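Local structure of putative calcium binding protein (Streptomyces coelicolor, 3AKB) at residues G19-R23 with S24-G28; F37-A40 with A41-R45; G113-V117 with A118-R122; F127-P130 with E131-R135. The protein binds calcium ions in EF-hand helix-loop-helix sites and probably takes part in prokaryotic calcium-mediated regulation. The protein carries 2 engineered substitutions. All coordinates share one frame; numbering follows the deposited sequence.

Contact 1: residues G19-R23 with S24-G28. With CA (calcium ion), chain H; CA (calcium ion), chain E.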
ATOM      1  N   GLY A  19     -16.259  -4.754   1.048  1.00 11.85           N
ATOM      2  CA  GLY A  19     -16.825  -4.200  -0.190  1.00 11.21           C
ATOM      3  C   GLY A  19     -16.784  -2.703  -0.366  1.00 10.80           C
ATOM      4  O   GLY A  19     -17.209  -2.162  -1.395  1.00 13.07           O
ATOM      5  N   HIS A  20     -16.270  -1.999   0.647  1.00 10.55           N
ATOM      6  CA  HIS A  20     -16.032  -0.584   0.486  1.00 10.42           C
ATOM      7  C   HIS A  20     -14.765  -0.222   1.229  1.00 10.12           C
ATOM      8  O   HIS A  20     -14.414  -0.887   2.196  1.00  9.96           O
ATOM      9  CB  HIS A  20     -17.241   0.248   0.968  1.00 11.31           C
ATOM     10  CG  HIS A  20     -17.522   0.155   2.439  1.00 10.35           C
ATOM     11  ND1 HIS A  20     -18.521  -0.644   2.956  1.00 14.09           N
ATOM     12  CD2 HIS A  20     -16.982   0.815   3.492  1.00 13.04           C
ATOM     13  CE1 HIS A  20     -18.550  -0.511   4.275  1.00 13.71           C
ATOM     14  NE2 HIS A  20     -17.643   0.389   4.622  1.00 13.61           N
ATOM     15  N   ILE A  21     -14.091   0.821   0.765  1.00  9.80           N
ATOM     16  CA  ILE A  21     -12.833   1.268   1.370  1.00 10.32           C
ATOM     17  C   ILE A  21     -13.144   2.399   2.353  1.00 10.30           C
ATOM     18  O   ILE A  21     -13.801   3.384   1.968  1.00 10.33           O
ATOM     19  CB  ILE A  21     -11.847   1.743   0.293  1.00 10.39           C
ATOM     20  CG1 ILE A  21     -11.624   0.617  -0.737  1.00 10.10           C
ATOM     21  CG2 ILE A  21     -10.519   2.152   0.940  1.00 11.13           C
ATOM     22  CD1 ILE A  21     -11.126   1.081  -2.086  1.00 12.14           C
ATOM     23  N   ASP A  22     -12.686   2.223   3.600  1.00 10.24           N
ATOM     24  CA  ASP A  22     -12.813   3.179   4.721  1.00  9.97           C
ATOM     25  C   ASP A  22     -11.428   3.573   5.215  1.00  9.96           C
ATOM     26  O   ASP A  22     -10.441   2.875   4.974  1.00  8.83           O
ATOM     27  CB  ASP A  22     -13.404   2.491   5.982  1.00 11.25           C
ATOM     28  CG  ASP A  22     -14.866   2.219   5.904  1.00 10.05           C
ATOM     29  OD1 ASP A  22     -15.672   3.034   5.387  1.00 13.39           O
ATOM     30  OD2 ASP A  22     -15.207   1.132   6.409  1.00 12.85           O
ATOM     31  N   ARG A  23     -11.375   4.648   6.006  1.00  9.03           N
ATOM     32  CA  ARG A  23     -10.127   4.978   6.685  1.00  9.86           C
ATOM     33  C   ARG A  23      -9.675   3.773   7.507  1.00  9.33           C
ATOM     34  O   ARG A  23      -8.492   3.521   7.610  1.00  8.99           O
ATOM     35  CB  ARG A  23     -10.263   6.209   7.574  1.00 10.93           C
ATOM     36  CG  ARG A  23      -8.921   6.706   8.090  1.00 13.34           C
ATOM     37  CD  ARG A  23      -9.104   7.855   9.039  1.00 16.08           C
ATOM     38  NE  ARG A  23      -9.533   7.374  10.342  1.00 14.80           N
ATOM     39  CZ  ARG A  23      -9.521   8.111  11.443  1.00 13.29           C
ATOM     40  NH1 ARG A  23      -9.127   9.389  11.395  1.00 14.15           N
ATOM     41  NH2 ARG A  23      -9.935   7.563  12.573  1.00 11.83           N
ATOM     42  N   SER A  24     -10.624   3.032   8.072  1.00  9.01           N
ATOM     43  CA  SER A  24     -10.293   1.902   8.949  1.00  9.22           C
ATOM     44  C   SER A  24      -9.579   0.771   8.203  1.00  8.36           C
ATOM     45  O   SER A  24      -8.811   0.011   8.802  1.00  8.75           O
ATOM     46  CB  SER A  24     -11.503   1.363   9.687  1.00 10.11           C
ATOM     47  OG  SER A  24     -12.463   0.907   8.774  1.00 11.52           O
ATOM     48  N   ASP A  25      -9.788   0.653   6.897  1.00  7.91           N
ATOM     49  CA  ASP A  25      -9.031  -0.350   6.126  1.00  8.67           C
ATOM     50  C   ASP A  25      -7.548  -0.032   6.196  1.00  9.29           C
ATOM     51  O   ASP A  25      -6.703  -0.936   6.362  1.00 10.36           O
ATOM     52  CB  ASP A  25      -9.466  -0.340   4.657  1.00  7.64           C
ATOM     53  CG  ASP A  25     -10.783  -1.086   4.389  1.00  8.13           C
ATOM     54  OD1 ASP A  25     -10.922  -2.286   4.750  1.00  9.43           O
ATOM     55  OD2 ASP A  25     -11.693  -0.452   3.789  1.00  9.17           O
ATOM     56  N   PHE A  26      -7.241   1.260   6.069  1.00  9.80           N
ATOM     57  CA  PHE A  26      -5.851   1.763   6.085  1.00 10.63           C
ATOM     58  C   PHE A  26      -5.234   1.707   7.479  1.00 11.25           C
ATOM     59  O   PHE A  26      -4.090   1.268   7.624  1.00 11.47           O
ATOM     60  CB  PHE A  26      -5.811   3.183   5.522  1.00 11.15           C
ATOM     61  CG  PHE A  26      -5.970   3.244   4.028  1.00 10.63           C
ATOM     62  CD1 PHE A  26      -4.840   3.303   3.204  1.00 13.66           C
ATOM     63  CD2 PHE A  26      -7.243   3.276   3.439  1.00 12.03           C
ATOM     64  CE1 PHE A  26      -4.968   3.363   1.825  1.00 13.56           C
ATOM     65  CE2 PHE A  26      -7.356   3.327   2.054  1.00 14.83           C
ATOM     66  CZ  PHE A  26      -6.215   3.363   1.256  1.00 12.50           C
ATOM     67  N   SER A  27      -5.972   2.146   8.501  1.00 11.04           N
ATOM     68  CA  SER A  27      -5.446   2.054   9.853  0.50 10.81           C
ATOM     69  C   SER A  27      -5.274   0.598  10.272  1.00 10.38           C
ATOM     70  O   SER A  27      -4.341   0.297  10.988  1.00  9.74           O
ATOM     71  CB  SER A  27      -6.290   2.832  10.859  0.50 11.39           C
ATOM     72  OG  SER A  27      -7.604   2.321  10.938  0.50 11.50           O
ATOM     73  N   GLY A  28      -6.153  -0.290   9.802  1.00  9.84           N
ATOM     74  CA  GLY A  28      -6.041  -1.714  10.121  1.00 10.92           C
ATOM     75  C   GLY A  28      -4.784  -2.326   9.497  1.00 10.54           C
ATOM     76  O   GLY A  28      -4.133  -3.203  10.110  1.00 12.17           O
TER
HETATM   77 CA    CA H 174     -17.341   0.954   6.493  1.00  8.57          CA
HETATM   78 CA    CA E 171     -13.356  -2.228   3.826  1.00  9.00          CA
HETATM   79  O   HOH W   1     -14.871   2.194   9.325  1.00 18.04           O
HETATM   80  O   HOH W   2     -14.080  -1.232   5.839  1.00  9.91           O
HETATM   81  O   HOH W   3      -9.308   4.553  11.104  1.00 25.45           O
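The closing half of an EF-hand calcium loop, residues 19-23, runs into its exiting helix, and His20 and Asp25 meet on one calcium ion. His20 O binds this ion at 2.4 Å. Asp25, at the twelfth loop position, grips the ion with both oxygens, OD1 at 2.6 Å and OD2 at 2.4 Å; its CG lies beside its backbone N (chi1 -79°), which swings the carboxylate back over the loop. There Asp25 OD2 accepts a nearly straight hydrogen bond of 2.9 Å from Asp22 N, on the anti side of the carboxylate, and Asp25 N bonds to Asp22 O from above the carbonyl plane. Asp22 and His20 share a second calcium ion, held by His20 NE2 at 2.0 Å and by Asp22 OD2 at 2.1 Å, with OD1 more distant. A water on the first ion donates to Asp22 OD2, linking the two sites. On the hydrophobic side, Ile21 CG2 meets the edge of the Phe26 ring, 3.6 Å from CE2. Asp14, Asp16 and Asn18 complete the first site. Ile21 pairs by backbone bonds with Ile72 of strand 72-73 and packs on Phe10 and Phe13 of helix 2-13, while Phe26 leans on Leu56 and Trp57 of helix 44-64.

Contact 2: residues F37-A40 with A41-R45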
ATOM      1  N   PHE A  37       6.034  -6.607  12.868  1.00  9.72           N
ATOM      2  CA  PHE A  37       7.405  -6.199  13.201  1.00  9.27           C
ATOM      3  C   PHE A  37       7.628  -5.871  14.687  1.00  9.98           C
ATOM      4  O   PHE A  37       8.739  -5.533  15.087  1.00 11.46           O
ATOM      5  CB  PHE A  37       7.818  -5.047  12.299  1.00  9.09           C
ATOM      6  CG  PHE A  37       8.084  -5.491  10.902  1.00  8.83           C
ATOM      7  CD1 PHE A  37       9.320  -6.048  10.569  1.00  9.80           C
ATOM      8  CD2 PHE A  37       7.072  -5.447   9.942  1.00  9.48           C
ATOM      9  CE1 PHE A  37       9.537  -6.505   9.269  1.00  9.84           C
ATOM     10  CE2 PHE A  37       7.281  -5.925   8.646  1.00  9.19           C
ATOM     11  CZ  PHE A  37       8.506  -6.441   8.306  1.00 10.03           C
ATOM     12  N   GLY A  38       6.581  -5.969  15.496  1.00  9.73           N
ATOM     13  CA  GLY A  38       6.733  -5.674  16.931  1.00 10.21           C
ATOM     14  C   GLY A  38       7.092  -4.238  17.235  1.00 10.98           C
ATOM     15  O   GLY A  38       7.788  -3.944  18.244  1.00 12.35           O
ATOM     16  N   VAL A  39       6.598  -3.339  16.392  1.00  9.80           N
ATOM     17  CA  VAL A  39       6.819  -1.901  16.548  1.00  9.65           C
ATOM     18  C   VAL A  39       5.584  -1.295  17.209  1.00  9.78           C
ATOM     19  O   VAL A  39       4.464  -1.511  16.751  1.00 10.64           O
ATOM     20  CB  VAL A  39       7.123  -1.220  15.197  1.00  9.48           C
ATOM     21  CG1 VAL A  39       7.199   0.298  15.345  1.00 10.24           C
ATOM     22  CG2 VAL A  39       8.397  -1.790  14.610  1.00 10.22           C
ATOM     23  N   ALA A  40       5.792  -0.583  18.313  1.00  9.64           N
ATOM     24  CA  ALA A  40       4.669  -0.039  19.090  1.00  9.37           C
ATOM     25  C   ALA A  40       3.929   1.075  18.373  1.00  9.11           C
ATOM     26  O   ALA A  40       4.535   1.944  17.742  1.00  9.77           O
ATOM     27  CB  ALA A  40       5.149   0.459  20.460  1.00 10.45           C
ATOM     28  N   ALA A  41       2.605   1.074  18.519  1.00 10.10           N
ATOM     29  CA  ALA A  41       1.793   2.112  17.926  1.00  9.52           C
ATOM     30  C   ALA A  41       2.232   3.509  18.365  1.00  8.97           C
ATOM     31  O   ALA A  41       2.226   4.418  17.563  1.00 10.52           O
ATOM     32  CB  ALA A  41       0.323   1.883  18.242  1.00  9.86           C
ATOM     33  N   ARG A  42       2.602   3.640  19.647  1.00  9.25           N
ATOM     34  CA  ARG A  42       2.930   4.921  20.241  1.00  9.97           C
ATOM     35  C   ARG A  42       4.359   5.377  19.970  1.00 10.62           C
ATOM     36  O   ARG A  42       4.684   6.515  20.282  1.00 11.89           O
ATOM     37  CB  ARG A  42       2.648   4.903  21.758  1.00 10.70           C
ATOM     38  CG  ARG A  42       1.143   4.897  22.013  1.00 12.55           C
ATOM     39  CD  ARG A  42       0.754   4.826  23.471  1.00 16.32           C
ATOM     40  NE  ARG A  42      -0.701   4.825  23.558  1.00 15.76           N
ATOM     41  CZ  ARG A  42      -1.403   5.247  24.610  1.00 17.76           C
ATOM     42  NH1 ARG A  42      -0.780   5.739  25.674  1.00 17.87           N
ATOM     43  NH2 ARG A  42      -2.738   5.211  24.564  1.00 17.45           N
ATOM     44  N   SER A  43       5.178   4.510  19.366  1.00 10.08           N
ATOM     45  CA  SER A  43       6.572   4.855  19.040  1.00 10.03           C
ATOM     46  C   SER A  43       6.645   5.886  17.914  1.00  9.95           C
ATOM     47  O   SER A  43       5.677   6.142  17.200  1.00  9.66           O
ATOM     48  CB  SER A  43       7.347   3.599  18.630  1.00 10.22           C
ATOM     49  OG  SER A  43       6.924   3.174  17.340  1.00 11.21           O
ATOM     50  N   ASP A  44       7.806   6.493  17.720  1.00  9.62           N
ATOM     51  CA  ASP A  44       7.956   7.424  16.607  1.00 10.57           C
ATOM     52  C   ASP A  44       7.595   6.756  15.278  1.00  9.45           C
ATOM     53  O   ASP A  44       6.856   7.321  14.472  1.00  9.14           O
ATOM     54  CB  ASP A  44       9.383   7.945  16.525  1.00 10.70           C
ATOM     55  CG  ASP A  44       9.747   8.800  17.681  1.00 14.00           C
ATOM     56  OD1 ASP A  44       8.978   9.707  18.037  1.00 18.39           O
ATOM     57  OD2 ASP A  44      10.844   8.597  18.217  1.00 12.70           O
ATOM     58  N   ARG A  45       8.113   5.544  15.054  1.00  9.83           N
ATOM     59  CA  ARG A  45       7.856   4.873  13.762  1.00  8.59           C
ATOM     60  C   ARG A  45       6.401   4.461  13.624  1.00  8.44           C
ATOM     61  O   ARG A  45       5.846   4.473  12.515  1.00  7.29           O
ATOM     62  CB  ARG A  45       8.760   3.643  13.608  1.00  8.51           C
ATOM     63  CG  ARG A  45      10.202   3.994  13.178  1.00  8.23           C
ATOM     64  CD  ARG A  45      11.013   2.740  12.902  1.00  9.50           C
ATOM     65  NE  ARG A  45      11.252   1.998  14.146  1.00  9.83           N
ATOM     66  CZ  ARG A  45      11.489   0.684  14.229  1.00 10.01           C
ATOM     67  NH1 ARG A  45      11.532  -0.100  13.144  1.00  9.66           N
ATOM     68  NH2 ARG A  45      11.684   0.144  15.416  1.00 13.23           N
TER
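Ala40 O is gripped twice by Ser43. The hydroxyl OG donates to it at 2.7 Å, lying in the carbonyl plane, and Ser43 N closes a type I beta turn with a bond of 3.1 Å to Ala40 O that arrives from above that plane. OG reaches the carbonyl because it stands between the backbone N and carbonyl carbon of Ser43 (chi1 72°). As the N-cap of helix 44-64, the same hydroxyl accepts from Gly46 N, so one oxygen joins the turn to the first helical turn. With an alanine here, Gly46 N is likely to lose its side-chain cap and Ala40 O the shorter of its two bonds, leaving the turn freer to shift against the helix start. The turn belongs to the linker between two helices: helix 23-37 ends in a Schellman motif with Gly38 at positive phi, and the chain then extends through Val39. Val39 CG1 lies against Ser43 OG at 3.5 Å. Its other methyl, CG2, sits over one face of the Arg45 guanidinium, 3.9 Å from NH1, the two side chains crossing at about a right angle. The Arg45 chain bends at chi3 (-68°), which lays the guanidinium face against that methyl, and its NH1 is hydrogen-bonded to Gly105 O of helix 89-107.

Contact 3: residues G113-V117 with A118-R122; sequences GAVTV and ADTAR. With CA (calcium ion), chain C.
Two threonines a helical turn apart are set by their first torsions: Thr116 OG1 stands between its backbone N and carbonyl carbon (chi1 66°), facing the amide of Asp119 in the first turn, and Thr120 OG1 lies beside its own N (chi1 -61°), turned back to the loop. Thr116, the N-cap, accepts from Asp119 N at its OG1 over 3.0 Å. Thr116 O is gripped twice from Thr120, by N at 2.9 Å and by OG1 at 2.9 Å, the hydroxyl coming from above the carbonyl plane. Val115 CG1 covers that hydroxyl from the loop side, 3.6 Å from Thr120 OG1. Asp119 spreads its carboxylate between two partners. Asp119 OD2 accepts from a water, 2.7 Å away, that in turn accepts from Thr116 N, and Asp119 OD1 forms a salt bridge of 2.9 Å with Arg122 NH1, met from above the carboxylate plane. Were Asp119 an alanine, Arg122 would probably keep Glu36 but lose its mate within the helix, and the water would lose the carboxylate that it donates to. Ala114 O binds the calcium ion of this EF-hand loop with Asp108, Asp110, Asp112 and two waters. Counted from Asp108, Asp119 holds the twelfth position, yet its OD2 lies 6.5 Å from the ion: the carboxylate is spent on Arg122 and on the water at Thr116 N and does not coordinate the ion directly, and waters fill part of the ion's shell.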
ATOM      1  N   GLY A 113      18.845   1.569   7.796  1.00 13.81           N
ATOM      2  CA  GLY A 113      18.201   2.268   6.679  1.00 14.25           C
ATOM      3  C   GLY A 113      17.877   1.419   5.465  1.00 13.85           C
ATOM      4  O   GLY A 113      17.463   1.941   4.423  1.00 14.97           O
ATOM      5  N   ALA A 114      18.084   0.110   5.590  1.00 12.32           N
ATOM      6  CA  ALA A 114      17.818  -0.816   4.512  1.00 11.12           C
ATOM      7  C   ALA A 114      16.859  -1.915   4.945  1.00 10.36           C
ATOM      8  O   ALA A 114      16.766  -2.239   6.115  1.00 10.17           O
ATOM      9  CB  ALA A 114      19.104  -1.396   3.995  1.00 10.88           C
ATOM     10  N   VAL A 115      16.138  -2.473   3.980  1.00 10.01           N
ATOM     11  CA  VAL A 115      15.138  -3.496   4.260  1.00  9.43           C
ATOM     12  C   VAL A 115      15.442  -4.702   3.359  1.00  9.00           C
ATOM     13  O   VAL A 115      15.672  -4.541   2.158  1.00  9.93           O
ATOM     14  CB  VAL A 115      13.714  -2.969   3.965  1.00  8.91           C
ATOM     15  CG1 VAL A 115      12.679  -4.067   4.107  1.00 10.89           C
ATOM     16  CG2 VAL A 115      13.404  -1.818   4.885  1.00 10.58           C
ATOM     17  N   THR A 116      15.443  -5.890   3.945  1.00  9.45           N
ATOM     18  CA  THR A 116      15.681  -7.104   3.150  1.00  9.49           C
ATOM     19  C   THR A 116      14.472  -7.502   2.297  1.00 10.07           C
ATOM     20  O   THR A 116      13.328  -7.156   2.592  1.00 10.27           O
ATOM     21  CB  THR A 116      16.055  -8.299   4.043  1.00  9.13           C
ATOM     22  OG1 THR A 116      14.933  -8.637   4.860  1.00 11.42           O
ATOM     23  CG2 THR A 116      17.245  -7.967   4.958  1.00 10.26           C
ATOM     24  N   VAL A 117      14.736  -8.292   1.258  1.00 10.30           N
ATOM     25  CA  VAL A 117      13.658  -8.950   0.516  1.00 10.55           C
ATOM     26  C   VAL A 117      12.731  -9.784   1.453  1.00 10.90           C
ATOM     27  O   VAL A 117      11.491  -9.737   1.334  1.00 10.50           O
ATOM     28  CB  VAL A 117      14.264  -9.832  -0.618  1.00 11.33           C
ATOM     29  CG1 VAL A 117      13.196 -10.754  -1.224  1.00 10.45           C
ATOM     30  CG2 VAL A 117      14.839  -8.951  -1.705  1.00 11.86           C
ATOM     31  N   ALA A 118      13.311 -10.535   2.377  1.00 10.72           N
ATOM     32  CA  ALA A 118      12.515 -11.375   3.288  1.00  9.94           C
ATOM     33  C   ALA A 118      11.552 -10.519   4.132  1.00  9.73           C
ATOM     34  O   ALA A 118      10.408 -10.880   4.370  1.00  9.77           O
ATOM     35  CB  ALA A 118      13.429 -12.214   4.184  1.00 11.28           C
ATOM     36  N   ASP A 119      12.034  -9.361   4.586  1.00  8.90           N
ATOM     37  CA  ASP A 119      11.187  -8.490   5.405  1.00  8.96           C
ATOM     38  C   ASP A 119      10.159  -7.724   4.567  1.00  8.55           C
ATOM     39  O   ASP A 119       9.074  -7.401   5.046  1.00  7.58           O
ATOM     40  CB  ASP A 119      12.060  -7.575   6.270  1.00  8.91           C
ATOM     41  CG  ASP A 119      12.745  -8.348   7.404  1.00  9.37           C
ATOM     42  OD1 ASP A 119      12.191  -9.410   7.810  1.00 11.11           O
ATOM     43  OD2 ASP A 119      13.831  -7.941   7.903  1.00 10.12           O
ATOM     44  N   THR A 120      10.503  -7.452   3.305  1.00  8.55           N
ATOM     45  CA  THR A 120       9.534  -6.940   2.357  1.00  8.83           C
ATOM     46  C   THR A 120       8.375  -7.929   2.178  1.00  8.94           C
ATOM     47  O   THR A 120       7.207  -7.513   2.158  1.00  9.90           O
ATOM     48  CB  THR A 120      10.205  -6.626   1.028  1.00  9.51           C
ATOM     49  OG1 THR A 120      11.196  -5.624   1.276  1.00  9.79           O
ATOM     50  CG2 THR A 120       9.182  -6.084   0.004  1.00  9.41           C
ATOM     51  N   ALA A 121       8.684  -9.216   2.054  1.00  8.77           N
ATOM     52  CA  ALA A 121       7.641 -10.233   1.972  1.00  8.19           C
ATOM     53  C   ALA A 121       6.719 -10.227   3.199  1.00  8.84           C
ATOM     54  O   ALA A 121       5.483 -10.338   3.068  1.00  9.44           O
ATOM     55  CB  ALA A 121       8.260 -11.623   1.732  1.00  7.81           C
ATOM     56  N   ARG A 122       7.310 -10.066   4.390  1.00  9.70           N
ATOM     57  CA  ARG A 122       6.533  -9.982   5.642  1.00  9.95           C
ATOM     58  C   ARG A 122       5.580  -8.807   5.615  1.00 10.13           C
ATOM     59  O   ARG A 122       4.433  -8.917   6.045  1.00 11.59           O
ATOM     60  CB  ARG A 122       7.469  -9.831   6.832  1.00  9.89           C
ATOM     61  CG  ARG A 122       8.210 -11.100   7.152  1.00 11.01           C
ATOM     62  CD  ARG A 122       9.289 -10.839   8.228  1.00  9.78           C
ATOM     63  NE  ARG A 122       8.748 -10.384   9.511  1.00 11.23           N
ATOM     64  CZ  ARG A 122       9.494  -9.886  10.494  1.00 12.06           C
ATOM     65  NH1 ARG A 122      10.801  -9.748  10.324  1.00 13.55           N
ATOM     66  NH2 ARG A 122       8.939  -9.518  11.637  1.00 12.59           N
TER
HETATM   67 CA    CA C   2      18.013  -2.936   7.877  1.00  9.41          CA
HETATM   68  O   HOH W   4      14.754  -5.674   6.807  1.00  8.88           O
HETATM   69  O   HOH W   5      19.315  -4.553   6.788  1.00 12.92           O
HETATM   70  O   HOH W   6      16.767  -4.776   8.524  1.00 10.59           O

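Contact 4: residues F127-P130 with E131-R135; sequences FGVP and EDLAR. With CA (calcium ion), chain K; CA (calcium ion), chain G.
Val129 CG1 fits against the first turn of helix 131-141, 3.8 Å from Leu133 CB and 3.9 Å from Ala134 CB. It gets there because CG1 stands anti to the backbone N (chi1 -178°), leaning toward the helix; Leu133 crosses Val129 at about a right angle. Pro130, at the N-cap, offers its carbonyl O to Ala134 N in a 2.8 Å bond. In the same turn Glu131 and Asp132 point to separate calcium ions. Glu131 is extended beyond CG and reaches one calcium ion, chiefly through OE1 at 2.1 Å. Asp132 takes a trans first torsion (chi1 -174°) and holds another calcium ion, with OD2 at 2.1 Å. Between them Arg135, bent at chi3 (-66°), pairs NH1 with Glu131 OE2 at 2.8 Å and NH2 with Asp132 OD1 at 3.1 Å. The Glu131 oxygen lies at the edge of the guanidinium, in its plane, whereas the Asp132 oxygen is tilted from it, so the salt-bridge network probably limits rotation of the arginine and offsets the two acids. In the linker, Gly128 at positive phi is the C-prime residue of the Schellman motif that ends helix 117-126; the chain then leads into the entering helix of the EF-hand whose loop starts at Asp142.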
ATOM      1  N   PHE A 127      -0.226  -6.986   4.725  1.00 10.42           N
ATOM      2  CA  PHE A 127      -1.217  -6.304   3.861  1.00 11.35           C
ATOM      3  C   PHE A 127      -2.096  -7.290   3.097  1.00 11.31           C
ATOM      4  O   PHE A 127      -2.747  -6.908   2.101  1.00 12.66           O
ATOM      5  CB  PHE A 127      -0.541  -5.337   2.858  1.00 11.02           C
ATOM      6  CG  PHE A 127       0.306  -4.282   3.510  1.00 11.61           C
ATOM      7  CD1 PHE A 127      -0.067  -3.748   4.744  1.00 11.42           C
ATOM      8  CD2 PHE A 127       1.471  -3.832   2.909  1.00 13.91           C
ATOM      9  CE1 PHE A 127       0.730  -2.769   5.369  1.00 13.70           C
ATOM     10  CE2 PHE A 127       2.267  -2.873   3.521  1.00 13.82           C
ATOM     11  CZ  PHE A 127       1.888  -2.343   4.754  1.00 14.02           C
ATOM     12  N   GLY A 128      -2.108  -8.550   3.526  1.00 11.24           N
ATOM     13  CA  GLY A 128      -3.068  -9.502   2.976  1.00 11.75           C
ATOM     14  C   GLY A 128      -2.607 -10.369   1.817  1.00 11.59           C
ATOM     15  O   GLY A 128      -3.380 -11.176   1.303  1.00 13.51           O
ATOM     16  N   VAL A 129      -1.347 -10.252   1.427  1.00 11.68           N
ATOM     17  CA  VAL A 129      -0.830 -11.044   0.314  1.00 10.96           C
ATOM     18  C   VAL A 129      -0.410 -12.427   0.833  1.00 11.42           C
ATOM     19  O   VAL A 129       0.336 -12.523   1.808  1.00 10.83           O
ATOM     20  CB  VAL A 129       0.342 -10.335  -0.406  1.00 11.66           C
ATOM     21  CG1 VAL A 129       0.836 -11.158  -1.620  1.00 11.29           C
ATOM     22  CG2 VAL A 129      -0.078  -8.962  -0.886  1.00 11.01           C
ATOM     23  N   PRO A 130      -0.943 -13.513   0.232  1.00 10.75           N
ATOM     24  CA  PRO A 130      -0.547 -14.866   0.661  1.00 11.54           C
ATOM     25  C   PRO A 130       0.974 -15.055   0.622  1.00 11.10           C
ATOM     26  O   PRO A 130       1.654 -14.487  -0.228  1.00  9.84           O
ATOM     27  CB  PRO A 130      -1.205 -15.763  -0.386  1.00 12.01           C
ATOM     28  CG  PRO A 130      -2.366 -14.967  -0.898  1.00 13.56           C
ATOM     29  CD  PRO A 130      -1.934 -13.549  -0.868  1.00 12.19           C
ATOM     30  N   GLU A 131       1.491 -15.808   1.587  1.00 11.38           N
ATOM     31  CA  GLU A 131       2.922 -15.959   1.793  1.00 12.00           C
ATOM     32  C   GLU A 131       3.725 -16.287   0.531  1.00 11.43           C
ATOM     33  O   GLU A 131       4.765 -15.676   0.270  1.00 11.06           O
ATOM     34  CB  GLU A 131       3.158 -17.028   2.853  1.00 12.47           C
ATOM     35  CG  GLU A 131       4.555 -17.148   3.286  1.00 15.94           C
ATOM     36  CD  GLU A 131       4.707 -18.290   4.215  1.00 18.28           C
ATOM     37  OE1 GLU A 131       4.495 -18.074   5.421  1.00 16.24           O
ATOM     38  OE2 GLU A 131       5.026 -19.408   3.746  1.00 22.02           O
ATOM     39  N   ASP A 132       3.269 -17.250  -0.271  1.00 11.13           N
ATOM     40  CA  ASP A 132       4.029 -17.646  -1.472  1.00 12.09           C
ATOM     41  C   ASP A 132       4.077 -16.499  -2.465  1.00 12.15           C
ATOM     42  O   ASP A 132       5.137 -16.180  -3.022  1.00 13.34           O
ATOM     43  CB  ASP A 132       3.426 -18.913  -2.119  1.00 13.03           C
ATOM     44  CG  ASP A 132       4.257 -19.439  -3.279  1.00 15.55           C
ATOM     45  OD1 ASP A 132       5.467 -19.671  -3.125  1.00 19.66           O
ATOM     46  OD2 ASP A 132       3.696 -19.609  -4.384  1.00 17.99           O
ATOM     47  N   LEU A 133       2.930 -15.868  -2.683  1.00 11.52           N
ATOM     48  CA  LEU A 133       2.889 -14.743  -3.603  1.00 11.40           C
ATOM     49  C   LEU A 133       3.753 -13.585  -3.101  1.00 11.04           C
ATOM     50  O   LEU A 133       4.400 -12.877  -3.899  1.00 12.72           O
ATOM     51  CB  LEU A 133       1.453 -14.240  -3.773  1.00 12.17           C
ATOM     52  CG  LEU A 133       1.220 -13.600  -5.132  1.00 16.99           C
ATOM     53  CD1 LEU A 133       1.219 -14.689  -6.236  1.00 20.06           C
ATOM     54  CD2 LEU A 133      -0.075 -12.791  -5.147  1.00 19.39           C
ATOM     55  N   ALA A 134       3.732 -13.363  -1.789  1.00 11.68           N
ATOM     56  CA  ALA A 134       4.492 -12.270  -1.194  1.00 11.24           C
ATOM     57  C   ALA A 134       5.980 -12.460  -1.388  1.00 11.86           C
ATOM     58  O   ALA A 134       6.701 -11.489  -1.585  1.00 11.74           O
ATOM     59  CB  ALA A 134       4.144 -12.154   0.280  1.00 10.31           C
ATOM     60  N   ARG A 135       6.460 -13.700  -1.319  1.00 11.77           N
ATOM     61  CA  ARG A 135       7.872 -13.969  -1.604  1.00 13.38           C
ATOM     62  C   ARG A 135       8.216 -13.612  -3.048  1.00 12.93           C
ATOM     63  O   ARG A 135       9.251 -13.003  -3.327  1.00 12.98           O
ATOM     64  CB  ARG A 135       8.201 -15.436  -1.338  1.00 12.94           C
ATOM     65  CG  ARG A 135       8.194 -15.830   0.130  1.00 15.46           C
ATOM     66  CD  ARG A 135       8.751 -17.244   0.359  1.00 15.67           C
ATOM     67  NE  ARG A 135       7.927 -18.304  -0.217  1.00 19.91           N
ATOM     68  CZ  ARG A 135       7.051 -19.044   0.465  1.00 19.76           C
ATOM     69  NH1 ARG A 135       6.887 -18.864   1.771  1.00 17.94           N
ATOM     70  NH2 ARG A 135       6.353 -19.991  -0.160  1.00 19.67           N
TER
HETATM   71 CA    CA K 177       4.406 -19.979   6.402  1.00 16.93          CA
HETATM   72 CA    CA G 173       5.113 -20.673  -5.462  1.00 14.45          CA
HETATM   73  O   HOH W   7       6.658 -19.234  -5.767  1.00 30.86           O

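From the N terminus the four contacts follow in series, each local, and none encloses or crosses another. Contact 1 closes the first calcium loop onto helix 23-37, whose far end leads into contact 2, the linker to helix 44-64. Contact 3 closes another calcium loop onto helix 117-126, and contact 4 closes the linker from that helix onto the start of helix 131-141. Contacts 1 and 3 lie on opposite sides of the chain's centre, centres about 25 Å apart. Phe37 of contact 2 packs on Asp119 and Arg122 of contact 3, tying the end of helix 23-37 to helix 117-126; Ala121 of contact 3 meets Ala134 and Arg135 of contact 4, joining successive helices.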